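Local coordinates for protein purine nucleoside phosphorylase (PDB 6DZD) that probably cleaves adenosine, inosine and S-methyl-5'-thioadenosine with phosphate to release the free purine bases, and probably also deaminates adenosine, at residues A[92-97]-A[108-113]. Sequence-based numbering, arbitrary orientation.
Sequences HKVTDG and TALKAT
The imidazole of His92 lies against the branched end of Leu110, the two side chains crossing at about a right angle. Methyl CD2 of Leu110 sits over one face of the ring, 4.1 Å from its centroid and 12° off the normal, a CH-pi contact. The other methyl, CD1 of Leu110, comes nearest the CG-CD2 bond, 3.5 Å from CD2 of His92. Leucine suits this place because its fork spreads two methyls across one small ring. CD1 of Leu110 also meets CG2 of Val94 at 4.2 Å, and that valine methyl lies in the plane of the His92 ring, at its edge. Thr113 adds its methyl, CG2, 4.0 Å from CB of His92. With CG anti to the backbone N (chi1 178°), His92 carries its ring up to Leu110 and leaves CB to Thr113. On the polar side a water joins the segments, held weakly by ND1 of His92 as donor (3.0 Å) and lying 3.1 Å from OG1 of Thr113; threonine suits its place by having both a methyl for CB of His92 and a hydroxyl for this water. Strand 91-93 is one of the two edge strands, within the chain, of a six-stranded mixed sheet and runs parallel to its neighbour 115-118; the loop holding 108-113 belongs to the connection between them and folds back over His92. A histidine fits here because it offers a flat face to the methyls and nitrogens to polar partners at its rim: NE2 is hydrogen-bonded to OD2 of Asp98, a bond that helps fix the ring's rotation; the same oxygen also accepts the backbone N-H of Thr95. Replacing His92 by alanine is likely to leave the Leu110 methyls without their flat partner and Asp98 without its imidazole mate. From strand 115-118, Leu116 touches His92, Val94 and Leu110, while backbone hydrogen bonds link Leu110 with Phe82 and Asp84.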
ATOM      1  N   HIS A  92     -12.805  -1.633   3.716  1.00 19.59           N
ATOM      2  CA  HIS A  92     -13.613  -1.165   4.825  1.00 19.96           C
ATOM      3  C   HIS A  92     -13.692   0.347   4.752  1.00 18.74           C
ATOM      4  O   HIS A  92     -12.673   1.015   4.556  1.00 17.36           O
ATOM      5  CB  HIS A  92     -13.000  -1.621   6.148  1.00 20.14           C
ATOM      6  CG  HIS A  92     -13.728  -1.144   7.360  1.00 20.45           C
ATOM      7  ND1 HIS A  92     -14.675  -1.909   8.008  1.00 21.72           N
ATOM      8  CD2 HIS A  92     -13.632   0.011   8.060  1.00 19.71           C
ATOM      9  CE1 HIS A  92     -15.133  -1.242   9.054  1.00 21.71           C
ATOM     10  NE2 HIS A  92     -14.517  -0.076   9.108  1.00 21.27           N
ATOM     11  N   LYS A  93     -14.905   0.880   4.876  1.00 20.90           N
ATOM     12  CA  LYS A  93     -15.119   2.321   4.918  1.00 20.19           C
ATOM     13  C   LYS A  93     -14.934   2.767   6.364  1.00 20.62           C
ATOM     14  O   LYS A  93     -15.803   2.528   7.212  1.00 22.05           O
ATOM     15  CB  LYS A  93     -16.500   2.681   4.382  1.00 21.07           C
ATOM     16  CG  LYS A  93     -16.851   4.109   4.583  1.00 22.08           C
ATOM     17  CD  LYS A  93     -18.071   4.528   3.769  1.00 23.13           C
ATOM     18  CE  LYS A  93     -18.242   6.044   3.849  1.00 24.47           C
ATOM     19  NZ  LYS A  93     -19.457   6.557   3.176  1.00 25.83           N
ATOM     20  N   VAL A  94     -13.811   3.432   6.642  1.00 20.26           N
ATOM     21  CA  VAL A  94     -13.448   3.793   8.007  1.00 21.04           C
ATOM     22  C   VAL A  94     -14.257   5.000   8.460  1.00 23.04           C
ATOM     23  O   VAL A  94     -14.298   6.025   7.771  1.00 23.25           O
ATOM     24  CB  VAL A  94     -11.938   4.060   8.107  1.00 19.90           C
ATOM     25  CG1 VAL A  94     -11.546   4.306   9.541  1.00 20.92           C
ATOM     26  CG2 VAL A  94     -11.161   2.883   7.549  1.00 18.56           C
ATOM     27  N   THR A  95     -14.892   4.890   9.629  1.00 24.72           N
ATOM     28  CA  THR A  95     -15.660   5.990  10.221  1.00 27.03           C
ATOM     29  C   THR A  95     -15.072   6.363  11.580  1.00 28.15           C
ATOM     30  O   THR A  95     -14.113   5.743  12.058  1.00 27.09           O
ATOM     31  CB  THR A  95     -17.146   5.639  10.356  1.00 28.64           C
ATOM     32  OG1 THR A  95     -17.308   4.634  11.364  1.00 29.18           O
ATOM     33  CG2 THR A  95     -17.709   5.128   9.025  1.00 27.53           C
ATOM     34  N   ASP A  96     -15.683   7.378  12.213  1.00 30.54           N
ATOM     35  CA  ASP A  96     -15.171   7.882  13.492  1.00 32.01           C
ATOM     36  C   ASP A  96     -15.064   6.780  14.530  1.00 32.13           C
ATOM     37  O   ASP A  96     -14.099   6.732  15.292  1.00 31.95           O
ATOM     38  CB  ASP A  96     -16.086   8.964  14.070  1.00 35.05           C
ATOM     39  CG  ASP A  96     -15.873  10.329  13.456  1.00 35.59           C
ATOM     40  OD1 ASP A  96     -14.885  10.542  12.709  1.00 33.70           O
ATOM     41  OD2 ASP A  96     -16.723  11.208  13.742  1.00 38.18           O
ATOM     42  N   GLY A  97     -16.051   5.893  14.577  1.00 32.61           N
ATOM     43  CA  GLY A  97     -16.014   4.811  15.540  1.00 32.97           C
ATOM     44  C   GLY A  97     -14.821   3.894  15.391  1.00 30.60           C
ATOM     45  O   GLY A  97     -14.396   3.281  16.368  1.00 31.00           O
ATOM     46  N   THR A 108      -7.205  -5.072  17.808  1.00 24.14           N
ATOM     47  CA  THR A 108      -8.290  -4.226  17.318  1.00 23.87           C
ATOM     48  C   THR A 108      -8.108  -3.755  15.878  1.00 22.32           C
ATOM     49  O   THR A 108      -8.921  -2.959  15.404  1.00 22.04           O
ATOM     50  CB  THR A 108      -8.453  -3.008  18.223  1.00 24.86           C
ATOM     51  OG1 THR A 108      -7.178  -2.363  18.380  1.00 24.08           O
ATOM     52  CG2 THR A 108      -9.020  -3.419  19.577  1.00 27.16           C
ATOM     53  N   ALA A 109      -7.055  -4.199  15.184  1.00 22.56           N
ATOM     54  CA  ALA A 109      -6.903  -3.900  13.766  1.00 21.49           C
ATOM     55  C   ALA A 109      -8.083  -4.479  13.000  1.00 21.91           C
ATOM     56  O   ALA A 109      -8.657  -5.496  13.399  1.00 23.20           O
ATOM     57  CB  ALA A 109      -5.586  -4.474  13.239  1.00 21.51           C
ATOM     58  N   LEU A 110      -8.469  -3.812  11.910  1.00 20.74           N
ATOM     59  CA  LEU A 110      -9.656  -4.228  11.159  1.00 21.24           C
ATOM     60  C   LEU A 110      -9.489  -5.648  10.590  1.00 22.47           C
ATOM     61  O   LEU A 110      -8.588  -5.905   9.782  1.00 22.28           O
ATOM     62  CB  LEU A 110      -9.942  -3.204  10.060  1.00 19.94           C
ATOM     63  CG  LEU A 110     -10.511  -1.901  10.658  1.00 19.24           C
ATOM     64  CD1 LEU A 110     -10.643  -0.778   9.635  1.00 18.00           C
ATOM     65  CD2 LEU A 110     -11.846  -2.140  11.313  1.00 20.31           C
ATOM     66  N   LYS A 111     -10.375  -6.565  11.010  1.00 19.91           N
ATOM     67  CA  LYS A 111     -10.164  -7.994  10.774  1.00 20.51           C
ATOM     68  C   LYS A 111     -10.253  -8.347   9.292  1.00 20.03           C
ATOM     69  O   LYS A 111     -11.238  -8.016   8.621  1.00 19.97           O
ATOM     70  CB  LYS A 111     -11.189  -8.811  11.557  1.00 21.88           C
ATOM     71  CG  LYS A 111     -10.868 -10.298  11.628  1.00 22.61           C
ATOM     72  CD  LYS A 111     -12.092 -11.208  11.774  1.00 23.74           C
ATOM     73  CE  LYS A 111     -11.619 -12.630  12.128  1.00 24.52           C
ATOM     74  NZ  LYS A 111     -12.650 -13.723  12.075  1.00 25.66           N
ATOM     75  N   ALA A 112      -9.253  -9.087   8.800  1.00 20.31           N
ATOM     76  CA  ALA A 112      -9.254  -9.606   7.426  1.00 20.38           C
ATOM     77  C   ALA A 112      -9.482  -8.498   6.398  1.00 19.58           C
ATOM     78  O   ALA A 112     -10.286  -8.631   5.476  1.00 19.54           O
ATOM     79  CB  ALA A 112     -10.300 -10.704   7.263  1.00 20.77           C
ATOM     80  N   THR A 113      -8.783  -7.383   6.562  1.00 21.62           N
ATOM     81  CA  THR A 113      -9.017  -6.210   5.730  1.00 20.02           C
ATOM     82  C   THR A 113      -7.732  -5.780   5.032  1.00 18.01           C
ATOM     83  O   THR A 113      -6.645  -5.807   5.624  1.00 17.31           O
ATOM     84  CB  THR A 113      -9.606  -5.083   6.568  1.00 18.98           C
ATOM     85  OG1 THR A 113     -10.911  -5.482   7.011  1.00 20.08           O
ATOM     86  CG2 THR A 113      -9.726  -3.828   5.765  1.00 17.04           C
TER
HETATM   87  O   HOH W   1     -13.719  -4.759   8.218  1.00 15.03           O